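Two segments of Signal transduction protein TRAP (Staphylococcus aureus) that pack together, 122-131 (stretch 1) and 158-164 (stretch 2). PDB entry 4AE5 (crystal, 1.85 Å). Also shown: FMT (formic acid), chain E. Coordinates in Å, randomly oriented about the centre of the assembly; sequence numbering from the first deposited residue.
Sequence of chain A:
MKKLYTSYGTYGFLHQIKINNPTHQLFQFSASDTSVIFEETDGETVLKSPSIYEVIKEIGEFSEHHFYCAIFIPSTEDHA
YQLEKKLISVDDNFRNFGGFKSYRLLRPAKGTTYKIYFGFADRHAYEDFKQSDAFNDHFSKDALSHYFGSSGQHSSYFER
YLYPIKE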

# COMPACT_ATOMS: atom_id res chain seq x y z
N ASP A 122 3.81 -1.47 -14.32
CA ASP A 122 3.18 -2.79 -14.46
C ASP A 122 3.78 -3.80 -13.51
O ASP A 122 4.70 -3.51 -12.79
CB ASP A 122 3.27 -3.31 -15.96
CG ASP A 122 4.70 -3.45 -16.47
OD1 ASP A 122 5.64 -3.65 -15.71
OD2 ASP A 122 4.90 -3.53 -17.73
N ARG A 123 3.29 -5.03 -13.55
CA ARG A 123 3.75 -6.04 -12.65
C ARG A 123 5.18 -6.35 -12.85
O ARG A 123 5.89 -6.55 -11.85
CB ARG A 123 2.95 -7.33 -12.85
CG ARG A 123 3.41 -8.44 -11.94
CD ARG A 123 2.55 -9.64 -12.28
NE ARG A 123 3.31 -10.82 -12.09
CZ ARG A 123 3.76 -11.56 -13.11
NH1 ARG A 123 3.49 -11.21 -14.36
NH2 ARG A 123 4.46 -12.65 -12.86
N HIS A 124 5.62 -6.43 -14.12
CA HIS A 124 7.01 -6.80 -14.33
C HIS A 124 7.98 -5.80 -13.69
O HIS A 124 9.03 -6.19 -13.19
CB HIS A 124 7.36 -6.97 -15.80
CG HIS A 124 6.83 -8.25 -16.42
ND1 HIS A 124 6.38 -9.29 -15.69
CD2 HIS A 124 6.78 -8.66 -17.76
CE1 HIS A 124 6.02 -10.31 -16.51
NE2 HIS A 124 6.27 -9.92 -17.78
N ALA A 125 7.67 -4.51 -13.81
CA ALA A 125 8.54 -3.46 -13.30
C ALA A 125 8.72 -3.60 -11.79
O ALA A 125 9.80 -3.38 -11.26
CB ALA A 125 7.97 -2.08 -13.62
N TYR A 126 7.63 -3.93 -11.11
CA TYR A 126 7.68 -4.10 -9.64
C TYR A 126 8.54 -5.37 -9.34
O TYR A 126 9.38 -5.36 -8.47
CB TYR A 126 6.29 -4.20 -9.03
CG TYR A 126 6.40 -4.59 -7.55
CD1 TYR A 126 6.92 -3.67 -6.62
CD2 TYR A 126 6.14 -5.91 -7.14
CE1 TYR A 126 7.04 -4.02 -5.27
CE2 TYR A 126 6.29 -6.30 -5.81
CZ TYR A 126 6.74 -5.36 -4.89
OH TYR A 126 6.89 -5.75 -3.60
N GLU A 127 8.32 -6.46 -10.06
CA GLU A 127 9.07 -7.70 -9.79
C GLU A 127 10.55 -7.58 -10.09
O GLU A 127 11.35 -8.14 -9.38
CB GLU A 127 8.44 -8.88 -10.55
CG GLU A 127 7.06 -9.19 -10.02
CD GLU A 127 6.47 -10.49 -10.48
OE1 GLU A 127 6.73 -10.92 -11.60
OE2 GLU A 127 5.71 -11.07 -9.65
N ASP A 128 10.91 -6.77 -11.09
CA ASP A 128 12.32 -6.40 -11.29
C ASP A 128 12.92 -5.59 -10.11
O ASP A 128 14.02 -5.84 -9.66
CB ASP A 128 12.47 -5.68 -12.62
CG ASP A 128 12.21 -6.63 -13.78
OD1 ASP A 128 12.23 -7.84 -13.50
OD2 ASP A 128 11.84 -6.22 -14.88
N PHE A 129 12.14 -4.66 -9.60
CA PHE A 129 12.60 -3.84 -8.49
C PHE A 129 12.75 -4.74 -7.24
O PHE A 129 13.73 -4.66 -6.42
CB PHE A 129 11.58 -2.69 -8.27
CG PHE A 129 11.65 -2.05 -6.89
CD1 PHE A 129 12.80 -1.42 -6.49
CD2 PHE A 129 10.52 -2.03 -6.03
CE1 PHE A 129 12.92 -0.82 -5.26
CE2 PHE A 129 10.62 -1.39 -4.77
CZ PHE A 129 11.81 -0.79 -4.42
N LYS A 130 11.80 -5.64 -7.09
CA LYS A 130 11.81 -6.51 -5.94
C LYS A 130 13.10 -7.37 -5.83
O LYS A 130 13.54 -7.81 -4.74
CB LYS A 130 10.52 -7.36 -5.98
CG LYS A 130 10.58 -8.58 -5.08
CD LYS A 130 9.18 -9.04 -4.69
CE LYS A 130 8.29 -9.43 -5.82
NZ LYS A 130 7.43 -10.64 -5.37
N GLN A 131 13.69 -7.67 -6.96
CA GLN A 131 14.96 -8.36 -6.92
C GLN A 131 16.18 -7.52 -6.62
O GLN A 131 17.25 -8.07 -6.34
CB GLN A 131 15.20 -9.08 -8.25
CG GLN A 131 14.01 -9.87 -8.72
CD GLN A 131 14.27 -10.41 -10.08
OE1 GLN A 131 15.09 -11.30 -10.21
NE2 GLN A 131 13.57 -9.91 -11.12
N PHE A 158 3.26 -10.82 3.85
CA PHE A 158 2.92 -11.22 2.48
C PHE A 158 2.62 -10.01 1.61
O PHE A 158 2.45 -8.87 2.13
CB PHE A 158 1.70 -12.20 2.48
CG PHE A 158 0.37 -11.51 2.46
CD1 PHE A 158 -0.14 -10.93 3.62
CD2 PHE A 158 -0.41 -11.49 1.30
CE1 PHE A 158 -1.36 -10.28 3.59
CE2 PHE A 158 -1.63 -10.86 1.27
CZ PHE A 158 -2.10 -10.25 2.43
N GLU A 159 2.53 -10.28 0.31
CA GLU A 159 2.25 -9.30 -0.75
C GLU A 159 0.86 -9.58 -1.33
O GLU A 159 0.52 -10.74 -1.64
CB GLU A 159 3.29 -9.49 -1.87
CG GLU A 159 4.66 -8.94 -1.46
CD GLU A 159 5.64 -8.93 -2.61
OE1 GLU A 159 5.42 -9.67 -3.57
OE2 GLU A 159 6.66 -8.18 -2.56
N ARG A 160 0.04 -8.55 -1.44
CA ARG A 160 -1.16 -8.64 -2.27
C ARG A 160 -0.99 -7.82 -3.51
O ARG A 160 -0.91 -6.55 -3.46
CB ARG A 160 -2.39 -8.11 -1.50
CG ARG A 160 -3.68 -8.24 -2.37
CD ARG A 160 -5.00 -8.05 -1.60
NE ARG A 160 -5.40 -9.19 -0.73
CZ ARG A 160 -5.43 -9.11 0.60
NH1 ARG A 160 -5.13 -7.92 1.22
NH2 ARG A 160 -5.81 -10.16 1.33
N TYR A 161 -0.99 -8.47 -4.67
CA TYR A 161 -0.88 -7.69 -5.95
C TYR A 161 -2.25 -7.10 -6.35
O TYR A 161 -3.27 -7.78 -6.24
CB TYR A 161 -0.39 -8.56 -7.10
CG TYR A 161 1.08 -8.93 -7.10
CD1 TYR A 161 1.94 -8.57 -6.06
CD2 TYR A 161 1.61 -9.67 -8.18
CE1 TYR A 161 3.31 -8.90 -6.10
CE2 TYR A 161 2.95 -10.04 -8.22
CZ TYR A 161 3.80 -9.65 -7.21
OH TYR A 161 5.13 -10.02 -7.28
N LEU A 162 -2.27 -5.84 -6.80
CA LEU A 162 -3.46 -5.05 -7.21
C LEU A 162 -3.31 -4.67 -8.68
O LEU A 162 -2.42 -3.88 -9.06
CB LEU A 162 -3.63 -3.77 -6.36
CG LEU A 162 -3.56 -3.85 -4.85
CD1 LEU A 162 -3.97 -2.49 -4.18
CD2 LEU A 162 -4.46 -4.87 -4.20
N TYR A 163 -4.13 -5.29 -9.53
CA TYR A 163 -4.14 -4.99 -10.98
C TYR A 163 -5.23 -3.97 -11.38
O TYR A 163 -6.32 -3.97 -10.80
CB TYR A 163 -4.33 -6.28 -11.84
CG TYR A 163 -3.29 -7.35 -11.61
CD1 TYR A 163 -3.40 -8.19 -10.53
CD2 TYR A 163 -2.20 -7.51 -12.45
CE1 TYR A 163 -2.46 -9.15 -10.25
CE2 TYR A 163 -1.25 -8.49 -12.19
CZ TYR A 163 -1.40 -9.30 -11.06
OH TYR A 163 -0.51 -10.35 -10.80
N PRO A 164 -4.96 -3.09 -12.37
CA PRO A 164 -6.01 -2.16 -12.83
C PRO A 164 -7.18 -2.87 -13.43
O PRO A 164 -7.01 -3.98 -14.03
CB PRO A 164 -5.34 -1.38 -13.97
CG PRO A 164 -3.89 -1.47 -13.68
CD PRO A 164 -3.71 -2.90 -13.17
C FMT E . -4.29 -4.07 -0.04
O1 FMT E . -4.23 -3.06 0.70
O2 FMT E . -4.76 -5.22 0.50

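A helix beginning at Arg 123 lies alongside a strand running through residues 158-164, and their N-to-C directions differ by 151°, so the two run roughly antiparallel. The axes come no closer than 11.0 Å, and the nearest CA atoms, those of Arg 123 and Tyr 163, are 8.1 Å apart; toward the other end, Lys 130 CA and Glu 159 CA are 11.2 Å apart. At such spacing the backbones do not touch, and long side chains make the contact, burying 295 Å² in total. The helix start is capped by Asp 122, whose OD1 accepts from Ala 125 N at 2.9 Å with an N-H...acceptor angle of 158°. Within the helix, i to i+4 bonds such as Lys 130 N to Tyr 126 O (2.8 Å) confirm the regular turn that brings Arg 123, Tyr 126, Glu 127 and Lys 130 to one side. On the strand, alternation selects Glu 159, Tyr 161 and Tyr 163, while the side chains of Phe 158, Arg 160 and Leu 162 are out of reach of the helix.

Tyr 126 OH donates to Glu 159 OE2 at 2.7 Å, with the carboxylate oxygen at the edge of the tyrosine ring, near its plane, where a phenol hydroxyl can readily direct its proton. The other carboxylate oxygen, Glu 159 OE1, lies 2.9 Å from Lys 130 NZ in a salt bridge that is also a hydrogen bond, so this one carboxylate serves two helix residues. Tyr 161 OH has a double role: it donates to Glu 127 OE2 at 2.7 Å and accepts from Lys 130 NZ at 3.1 Å. Together these bonds form a continuous chain from Tyr 126 through Glu 159, Lys 130 and Tyr 161 to Glu 127. Arg 123 NH2 adds a charge contact to Glu 127 OE1 at 3.1 Å within the helix; the oxygen lies well out of the guanidinium plane, so the pairing is electrostatic.

Apolar and mixed contacts centre on Tyr 161, which has the largest area covered by the other stretch, 83 Å². Tyr 161 CE1 lies 4.0 Å from Tyr 126 CE2, an apolar van der Waals contact that meets neither ring at its face or its edge. Arg 123 NE approaches Tyr 161 CE2 at 4.0 Å, edge to edge, which rules out stacking of the guanidinium on the ring. Farther along the strand, Arg 123 CD rests 3.5 Å from Tyr 163 OH, near the plane of that ring.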